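Local atomic coordinates of single-stranded-DNA-specific exonuclease RecJ (Thermus thermophilus, PDB entry 2ZXR), a protein that degrades single-stranded DNA as a 5' to 3' exonuclease that depends on divalent metal ions and shows no detectable activity on single-stranded RNA. Residues A538-P543 against E648-Y653; R610-A615 against F636-R641. All coordinates share one frame; numbering follows the deposited sequence.

Contact 1. Residues A538-P543 against E648-Y653; sequences APFAYP and EALLAY
Phe540 holds CG between its backbone N and its carbonyl carbon (chi1 71°), and this swings the ring out from just ahead of strand 541-543 toward the helix, where Leu650 and Leu651 meet it. The two leucines leave the helix by different routes. In Leu650, CG lies opposite the backbone N (chi1 -180°), whereas in Leu651 it lies opposite the carbonyl carbon (chi1 -61°); together with the second torsion, this brings each CD2 methyl to the far end of the ring. Leu650 CD2 sits 3.8 Å from Phe540 CZ and 3.9 Å from Phe540 CE1, its side chain crossing that of Phe540 at about a right angle. Leu651 CD2 rests 3.7 Å from Phe540 CE2. The two methyls straddle the ring plane, one on each side, each approaching obliquely; a flat aromatic ring suits a slot between two branched aliphatic chains. Ala541 adds a single methyl: its CB is 4.2 Å from Leu650 CD2, and so small a side chain allows strand and helix to draw close. The backbone N atoms of Phe540 and Ala541 both hydrogen-bond to Ser647 OG, tying the chain to the same helix. Helix 643-655 thus packs against edge strand 541-543 of a parallel sheet in the RecJ C-terminal domain, with strand 601-603 as that strand's neighbour and helix 624-639 also lying against helix 643-655.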
ATOM      1  N   ALA A 538     -26.168   1.537   4.903  1.00 29.43           N
ATOM      2  CA  ALA A 538     -27.318   2.438   4.772  1.00 29.89           C
ATOM      3  C   ALA A 538     -27.819   2.540   6.214  1.00 28.70           C
ATOM      4  O   ALA A 538     -28.181   1.535   6.810  1.00 28.96           O
ATOM      5  CB  ALA A 538     -28.394   1.812   3.867  1.00 28.82           C
ATOM      6  N   PRO A 539     -27.849   3.754   6.783  1.00 28.36           N
ATOM      7  CA  PRO A 539     -28.293   3.929   8.171  1.00 28.20           C
ATOM      8  C   PRO A 539     -29.760   3.660   8.477  1.00 28.14           C
ATOM      9  O   PRO A 539     -30.612   3.866   7.632  1.00 28.09           O
ATOM     10  CB  PRO A 539     -27.881   5.369   8.485  1.00 27.55           C
ATOM     11  CG  PRO A 539     -28.031   6.062   7.173  1.00 28.50           C
ATOM     12  CD  PRO A 539     -27.596   5.055   6.122  1.00 27.56           C
ATOM     13  N   PHE A 540     -30.029   3.158   9.685  1.00 27.68           N
ATOM     14  CA  PHE A 540     -31.392   2.902  10.146  1.00 26.85           C
ATOM     15  C   PHE A 540     -31.456   3.284  11.636  1.00 26.34           C
ATOM     16  O   PHE A 540     -32.526   3.587  12.166  1.00 27.90           O
ATOM     17  CB  PHE A 540     -31.808   1.426   9.919  1.00 26.62           C
ATOM     18  CG  PHE A 540     -31.124   0.438  10.835  1.00 27.47           C
ATOM     19  CD1 PHE A 540     -31.605   0.209  12.122  1.00 27.00           C
ATOM     20  CD2 PHE A 540     -29.955  -0.225  10.422  1.00 26.21           C
ATOM     21  CE1 PHE A 540     -30.925  -0.669  12.996  1.00 27.81           C
ATOM     22  CE2 PHE A 540     -29.273  -1.097  11.272  1.00 26.62           C
ATOM     23  CZ  PHE A 540     -29.754  -1.326  12.566  1.00 26.85           C
ATOM     24  N   ALA A 541     -30.304   3.304  12.302  1.00 25.05           N
ATOM     25  CA  ALA A 541     -30.242   3.674  13.712  1.00 23.44           C
ATOM     26  C   ALA A 541     -29.403   4.960  13.851  1.00 23.34           C
ATOM     27  O   ALA A 541     -28.235   5.019  13.425  1.00 22.45           O
ATOM     28  CB  ALA A 541     -29.647   2.534  14.517  1.00 22.53           C
ATOM     29  N   TYR A 542     -30.017   5.979  14.450  1.00 22.82           N
ATOM     30  CA  TYR A 542     -29.417   7.291  14.617  1.00 23.20           C
ATOM     31  C   TYR A 542     -29.124   7.662  16.048  1.00 23.58           C
ATOM     32  O   TYR A 542     -30.047   7.932  16.821  1.00 23.71           O
ATOM     33  CB  TYR A 542     -30.330   8.347  14.005  1.00 23.60           C
ATOM     34  CG  TYR A 542     -30.497   8.154  12.516  1.00 25.46           C
ATOM     35  CD1 TYR A 542     -31.226   7.079  12.007  1.00 25.05           C
ATOM     36  CD2 TYR A 542     -29.880   9.027  11.609  1.00 25.36           C
ATOM     37  CE1 TYR A 542     -31.341   6.880  10.635  1.00 26.21           C
ATOM     38  CE2 TYR A 542     -29.985   8.830  10.237  1.00 25.85           C
ATOM     39  CZ  TYR A 542     -30.713   7.764   9.763  1.00 26.17           C
ATOM     40  OH  TYR A 542     -30.799   7.582   8.406  1.00 28.33           O
ATOM     41  N   PRO A 543     -27.833   7.692  16.419  1.00 22.48           N
ATOM     42  CA  PRO A 543     -27.413   8.035  17.782  1.00 22.88           C
ATOM     43  C   PRO A 543     -27.941   9.385  18.215  1.00 23.26           C
ATOM     44  O   PRO A 543     -27.867  10.363  17.459  1.00 21.46           O
ATOM     45  CB  PRO A 543     -25.876   8.045  17.700  1.00 21.85           C
ATOM     46  CG  PRO A 543     -25.593   7.022  16.654  1.00 23.19           C
ATOM     47  CD  PRO A 543     -26.675   7.288  15.599  1.00 23.43           C
ATOM     48  N   GLU A 648     -24.133  -0.168  11.236  1.00 21.16           N
ATOM     49  CA  GLU A 648     -23.391  -1.342  10.811  1.00 21.70           C
ATOM     50  C   GLU A 648     -22.975  -2.155  12.018  1.00 22.14           C
ATOM     51  O   GLU A 648     -23.106  -3.394  12.045  1.00 21.71           O
ATOM     52  CB  GLU A 648     -22.147  -0.929  10.013  1.00 21.70           C
ATOM     53  CG  GLU A 648     -21.276  -2.103   9.645  1.00 22.91           C
ATOM     54  CD  GLU A 648     -20.031  -1.686   8.892  1.00 24.85           C
ATOM     55  OE1 GLU A 648     -19.356  -0.717   9.319  1.00 24.41           O
ATOM     56  OE2 GLU A 648     -19.734  -2.344   7.879  1.00 25.43           O
ATOM     57  N   ALA A 649     -22.463  -1.439  13.014  1.00 22.03           N
ATOM     58  CA  ALA A 649     -21.993  -2.046  14.243  1.00 22.14           C
ATOM     59  C   ALA A 649     -23.123  -2.752  14.982  1.00 22.71           C
ATOM     60  O   ALA A 649     -22.910  -3.778  15.645  1.00 21.65           O
ATOM     61  CB  ALA A 649     -21.379  -0.979  15.134  1.00 22.04           C
ATOM     62  N   LEU A 650     -24.322  -2.183  14.886  1.00 23.07           N
ATOM     63  CA  LEU A 650     -25.471  -2.765  15.562  1.00 23.54           C
ATOM     64  C   LEU A 650     -25.797  -4.105  14.918  1.00 23.86           C
ATOM     65  O   LEU A 650     -26.096  -5.069  15.615  1.00 23.51           O
ATOM     66  CB  LEU A 650     -26.669  -1.807  15.507  1.00 22.53           C
ATOM     67  CG  LEU A 650     -27.952  -2.303  16.193  1.00 22.67           C
ATOM     68  CD1 LEU A 650     -27.648  -2.837  17.590  1.00 22.68           C
ATOM     69  CD2 LEU A 650     -28.947  -1.167  16.267  1.00 21.02           C
ATOM     70  N   LEU A 651     -25.729  -4.178  13.589  1.00 25.25           N
ATOM     71  CA  LEU A 651     -25.987  -5.453  12.916  1.00 26.34           C
ATOM     72  C   LEU A 651     -24.985  -6.520  13.395  1.00 26.84           C
ATOM     73  O   LEU A 651     -25.359  -7.665  13.664  1.00 26.28           O
ATOM     74  CB  LEU A 651     -25.867  -5.303  11.405  1.00 27.96           C
ATOM     75  CG  LEU A 651     -26.846  -4.324  10.748  1.00 29.20           C
ATOM     76  CD1 LEU A 651     -26.693  -4.452   9.222  1.00 30.55           C
ATOM     77  CD2 LEU A 651     -28.289  -4.646  11.159  1.00 29.15           C
ATOM     78  N   ALA A 652     -23.715  -6.152  13.521  1.00 26.37           N
ATOM     79  CA  ALA A 652     -22.725  -7.130  13.970  1.00 26.80           C
ATOM     80  C   ALA A 652     -23.056  -7.503  15.411  1.00 27.21           C
ATOM     81  O   ALA A 652     -22.902  -8.660  15.822  1.00 25.85           O
ATOM     82  CB  ALA A 652     -21.287  -6.546  13.872  1.00 25.30           C
ATOM     83  N   TYR A 653     -23.519  -6.509  16.166  1.00 28.19           N
ATOM     84  CA  TYR A 653     -23.889  -6.707  17.565  1.00 29.53           C
ATOM     85  C   TYR A 653     -24.997  -7.761  17.707  1.00 31.39           C
ATOM     86  O   TYR A 653     -24.909  -8.623  18.583  1.00 31.18           O
ATOM     87  CB  TYR A 653     -24.351  -5.391  18.186  1.00 29.25           C
ATOM     88  CG  TYR A 653     -24.812  -5.517  19.629  1.00 31.01           C
ATOM     89  CD1 TYR A 653     -23.899  -5.656  20.663  1.00 31.32           C
ATOM     90  CD2 TYR A 653     -26.171  -5.521  19.952  1.00 32.74           C
ATOM     91  CE1 TYR A 653     -24.318  -5.799  21.983  1.00 32.07           C
ATOM     92  CE2 TYR A 653     -26.602  -5.661  21.279  1.00 32.76           C
ATOM     93  CZ  TYR A 653     -25.663  -5.803  22.285  1.00 33.69           C
ATOM     94  OH  TYR A 653     -26.074  -5.968  23.597  1.00 36.16           O
TER

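Contact 2. Residues R610-A615 against F636-R641; sequences RARLSA and FAYERR
The salt bridge between Arg612 NH2 and Glu639 OE1, 3.0 Å long, joins the loop that follows strand 601-603 to the last turn of helix 624-639, which closes in a Schellman motif at Arg641. Arg612 stands in a type I beta turn from Arg610 to Leu613. Its chain is extended from CG to NE, and this length carries the guanidinium across to the helix. Glu639, likewise extended beyond CG, meets it at the guanidinium edge, the two flat groups only 13° from coplanar. The other terminal nitrogen, NH1, hydrogen-bonds to Gly606 O, so separate partners hold the two ends of the group and limit its rotation. Arg607 NH2 lies close to Arg612 NE, a like-charge neighbour whose effect the Glu639 carboxylate probably eases. Arg612 NH1 also packs against the edge of the Tyr638 ring, 3.7 Å from Tyr638 CE1. Tyrosine suits this site because its ring packs in a buried position while its hydroxyl hydrogen-bonds with Leu605 N. The positive phi of Arg641 (53°) turns the chain out of the helix. Its guanidinium presents an edge to the Tyr638 ring, with Arg641 NH2 3.3 Å above one face, offset toward the rim.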
ATOM      1  N   ARG A 610     -27.293   1.491  32.024  1.00 52.07           N
ATOM      2  CA  ARG A 610     -26.719   0.167  32.027  1.00 51.87           C
ATOM      3  C   ARG A 610     -26.380  -0.226  30.592  1.00 50.41           C
ATOM      4  O   ARG A 610     -25.457  -0.986  30.360  1.00 49.30           O
ATOM      5  CB  ARG A 610     -27.700  -0.828  32.631  1.00 53.67           C
ATOM      6  CG  ARG A 610     -27.173  -1.499  33.898  1.00 57.38           C
ATOM      7  CD  ARG A 610     -25.883  -2.326  33.653  1.00 59.73           C
ATOM      8  NE  ARG A 610     -25.361  -2.894  34.902  1.00 61.91           N
ATOM      9  CZ  ARG A 610     -24.743  -2.196  35.857  1.00 62.89           C
ATOM     10  NH1 ARG A 610     -24.546  -0.889  35.721  1.00 62.93           N
ATOM     11  NH2 ARG A 610     -24.343  -2.803  36.970  1.00 63.79           N
ATOM     12  N   ALA A 611     -27.139   0.301  29.636  1.00 49.14           N
ATOM     13  CA  ALA A 611     -26.899   0.016  28.227  1.00 48.34           C
ATOM     14  C   ALA A 611     -25.446   0.367  27.919  1.00 47.54           C
ATOM     15  O   ALA A 611     -24.714  -0.422  27.328  1.00 47.22           O
ATOM     16  CB  ALA A 611     -27.837   0.846  27.347  1.00 47.02           C
ATOM     17  N   ARG A 612     -25.040   1.556  28.333  1.00 46.81           N
ATOM     18  CA  ARG A 612     -23.691   2.011  28.106  1.00 47.39           C
ATOM     19  C   ARG A 612     -22.668   1.054  28.702  1.00 48.68           C
ATOM     20  O   ARG A 612     -21.521   1.001  28.264  1.00 47.52           O
ATOM     21  CB  ARG A 612     -23.504   3.387  28.711  1.00 46.32           C
ATOM     22  CG  ARG A 612     -22.162   3.959  28.405  1.00 45.56           C
ATOM     23  CD  ARG A 612     -22.146   5.449  28.616  1.00 45.34           C
ATOM     24  NE  ARG A 612     -21.013   6.018  27.910  1.00 46.73           N
ATOM     25  CZ  ARG A 612     -21.104   6.814  26.852  1.00 46.81           C
ATOM     26  NH1 ARG A 612     -22.289   7.155  26.373  1.00 46.16           N
ATOM     27  NH2 ARG A 612     -20.000   7.243  26.253  1.00 47.27           N
ATOM     28  N   LEU A 613     -23.085   0.302  29.712  1.00 50.56           N
ATOM     29  CA  LEU A 613     -22.184  -0.644  30.338  1.00 52.08           C
ATOM     30  C   LEU A 613     -21.893  -1.839  29.455  1.00 52.86           C
ATOM     31  O   LEU A 613     -22.017  -2.985  29.868  1.00 52.96           O
ATOM     32  CB  LEU A 613     -22.733  -1.066  31.685  1.00 53.11           C
ATOM     33  CG  LEU A 613     -22.423   0.030  32.704  1.00 54.12           C
ATOM     34  CD1 LEU A 613     -20.909   0.118  32.883  1.00 56.12           C
ATOM     35  CD2 LEU A 613     -22.955   1.377  32.231  1.00 55.81           C
ATOM     36  N   SER A 614     -21.531  -1.522  28.206  1.00 53.53           N
ATOM     37  CA  SER A 614     -21.124  -2.477  27.173  1.00 52.47           C
ATOM     38  C   SER A 614     -19.684  -1.993  27.011  1.00 52.63           C
ATOM     39  O   SER A 614     -18.974  -2.292  26.047  1.00 52.29           O
ATOM     40  CB  SER A 614     -21.899  -2.257  25.872  1.00 52.74           C
ATOM     41  OG  SER A 614     -21.381  -1.160  25.135  1.00 51.57           O
ATOM     42  N   ALA A 615     -19.292  -1.200  27.996  1.00 52.45           N
ATOM     43  CA  ALA A 615     -17.972  -0.636  28.100  1.00 53.02           C
ATOM     44  C   ALA A 615     -17.151  -1.414  29.142  1.00 53.61           C
ATOM     45  O   ALA A 615     -16.034  -1.022  29.468  1.00 53.64           O
ATOM     46  CB  ALA A 615     -18.085   0.831  28.507  1.00 52.49           C
ATOM     47  N   PHE A 636     -17.957   4.007  19.889  1.00 23.98           N
ATOM     48  CA  PHE A 636     -17.303   5.042  19.083  1.00 23.54           C
ATOM     49  C   PHE A 636     -18.303   5.709  18.153  1.00 23.58           C
ATOM     50  O   PHE A 636     -18.377   6.930  18.117  1.00 22.74           O
ATOM     51  CB  PHE A 636     -16.146   4.467  18.240  1.00 23.31           C
ATOM     52  CG  PHE A 636     -15.558   5.459  17.264  1.00 23.88           C
ATOM     53  CD1 PHE A 636     -14.695   6.470  17.699  1.00 24.91           C
ATOM     54  CD2 PHE A 636     -15.929   5.429  15.914  1.00 24.96           C
ATOM     55  CE1 PHE A 636     -14.215   7.442  16.808  1.00 24.42           C
ATOM     56  CE2 PHE A 636     -15.456   6.391  15.012  1.00 24.47           C
ATOM     57  CZ  PHE A 636     -14.596   7.403  15.461  1.00 24.15           C
ATOM     58  N   ALA A 637     -19.058   4.908  17.393  1.00 23.50           N
ATOM     59  CA  ALA A 637     -20.045   5.464  16.469  1.00 24.20           C
ATOM     60  C   ALA A 637     -21.147   6.206  17.219  1.00 24.43           C
ATOM     61  O   ALA A 637     -21.699   7.180  16.701  1.00 24.86           O
ATOM     62  CB  ALA A 637     -20.664   4.366  15.585  1.00 25.14           C
ATOM     63  N   TYR A 638     -21.476   5.743  18.419  1.00 24.68           N
ATOM     64  CA  TYR A 638     -22.504   6.421  19.215  1.00 26.31           C
ATOM     65  C   TYR A 638     -22.017   7.822  19.580  1.00 27.12           C
ATOM     66  O   TYR A 638     -22.682   8.812  19.266  1.00 25.83           O
ATOM     67  CB  TYR A 638     -22.826   5.627  20.487  1.00 25.82           C
ATOM     68  CG  TYR A 638     -23.863   6.296  21.362  1.00 26.77           C
ATOM     69  CD1 TYR A 638     -23.507   6.874  22.579  1.00 25.49           C
ATOM     70  CD2 TYR A 638     -25.207   6.346  20.971  1.00 25.85           C
ATOM     71  CE1 TYR A 638     -24.459   7.483  23.399  1.00 26.28           C
ATOM     72  CE2 TYR A 638     -26.165   6.951  21.772  1.00 26.75           C
ATOM     73  CZ  TYR A 638     -25.788   7.522  22.995  1.00 27.17           C
ATOM     74  OH  TYR A 638     -26.742   8.115  23.814  1.00 28.56           O
ATOM     75  N   GLU A 639     -20.850   7.903  20.225  1.00 28.44           N
ATOM     76  CA  GLU A 639     -20.267   9.187  20.622  1.00 30.83           C
ATOM     77  C   GLU A 639     -20.068  10.145  19.434  1.00 31.44           C
ATOM     78  O   GLU A 639     -20.251  11.355  19.555  1.00 30.21           O
ATOM     79  CB  GLU A 639     -18.920   8.968  21.346  1.00 33.81           C
ATOM     80  CG  GLU A 639     -19.026   8.055  22.592  1.00 39.34           C
ATOM     81  CD  GLU A 639     -17.687   7.808  23.329  1.00 42.50           C
ATOM     82  OE1 GLU A 639     -17.687   6.983  24.286  1.00 43.17           O
ATOM     83  OE2 GLU A 639     -16.650   8.431  22.964  1.00 44.35           O
ATOM     84  N   ARG A 640     -19.715   9.605  18.275  1.00 32.21           N
ATOM     85  CA  ARG A 640     -19.504  10.446  17.098  1.00 33.33           C
ATOM     86  C   ARG A 640     -20.804  10.709  16.328  1.00 32.85           C
ATOM     87  O   ARG A 640     -20.787  11.375  15.296  1.00 32.75           O
ATOM     88  CB  ARG A 640     -18.494   9.768  16.154  1.00 36.31           C
ATOM     89  CG  ARG A 640     -17.805  10.686  15.166  1.00 39.32           C
ATOM     90  CD  ARG A 640     -16.365  10.993  15.589  1.00 43.00           C
ATOM     91  NE  ARG A 640     -16.255  11.500  16.962  1.00 46.43           N
ATOM     92  CZ  ARG A 640     -16.312  10.748  18.068  1.00 47.94           C
ATOM     93  NH1 ARG A 640     -16.476   9.430  17.984  1.00 47.92           N
ATOM     94  NH2 ARG A 640     -16.218  11.318  19.270  1.00 48.43           N
ATOM     95  N   ARG A 641     -21.924  10.178  16.809  1.00 32.98           N
ATOM     96  CA  ARG A 641     -23.200  10.360  16.110  1.00 33.04           C
ATOM     97  C   ARG A 641     -23.054   9.941  14.652  1.00 31.63           C
ATOM     98  O   ARG A 641     -23.470  10.650  13.751  1.00 31.62           O
ATOM     99  CB  ARG A 641     -23.652  11.828  16.160  1.00 34.70           C
ATOM    100  CG  ARG A 641     -24.559  12.188  17.324  1.00 37.99           C
ATOM    101  CD  ARG A 641     -23.792  12.318  18.603  1.00 42.06           C
ATOM    102  NE  ARG A 641     -24.193  11.319  19.591  1.00 45.99           N
ATOM    103  CZ  ARG A 641     -23.748  11.303  20.845  1.00 47.31           C
ATOM    104  NH1 ARG A 641     -22.890  12.237  21.254  1.00 47.44           N
ATOM    105  NH2 ARG A 641     -24.153  10.358  21.684  1.00 46.81           N
TER

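How the contacts relate
The centres of the two contacts lie about 12 Å apart, on the same side of the chain's centre, within the C-terminal domain of RecJ and away from the metal-binding residues. Contact 2 is nested in sequence between the segments of contact 1: strand 541-543 comes first, then loop 610-615, the end of helix 624-639, and finally helix 643-655. Only a short connection separates the two helices, although their partners lie far apart in sequence. Pro543 bridges the contacts, with its CB 3.6 Å from Tyr638 O. Edge strand 541-543 therefore packs against both helices, and the closing segments of the domain are fastened back onto the strand that opens its sheet.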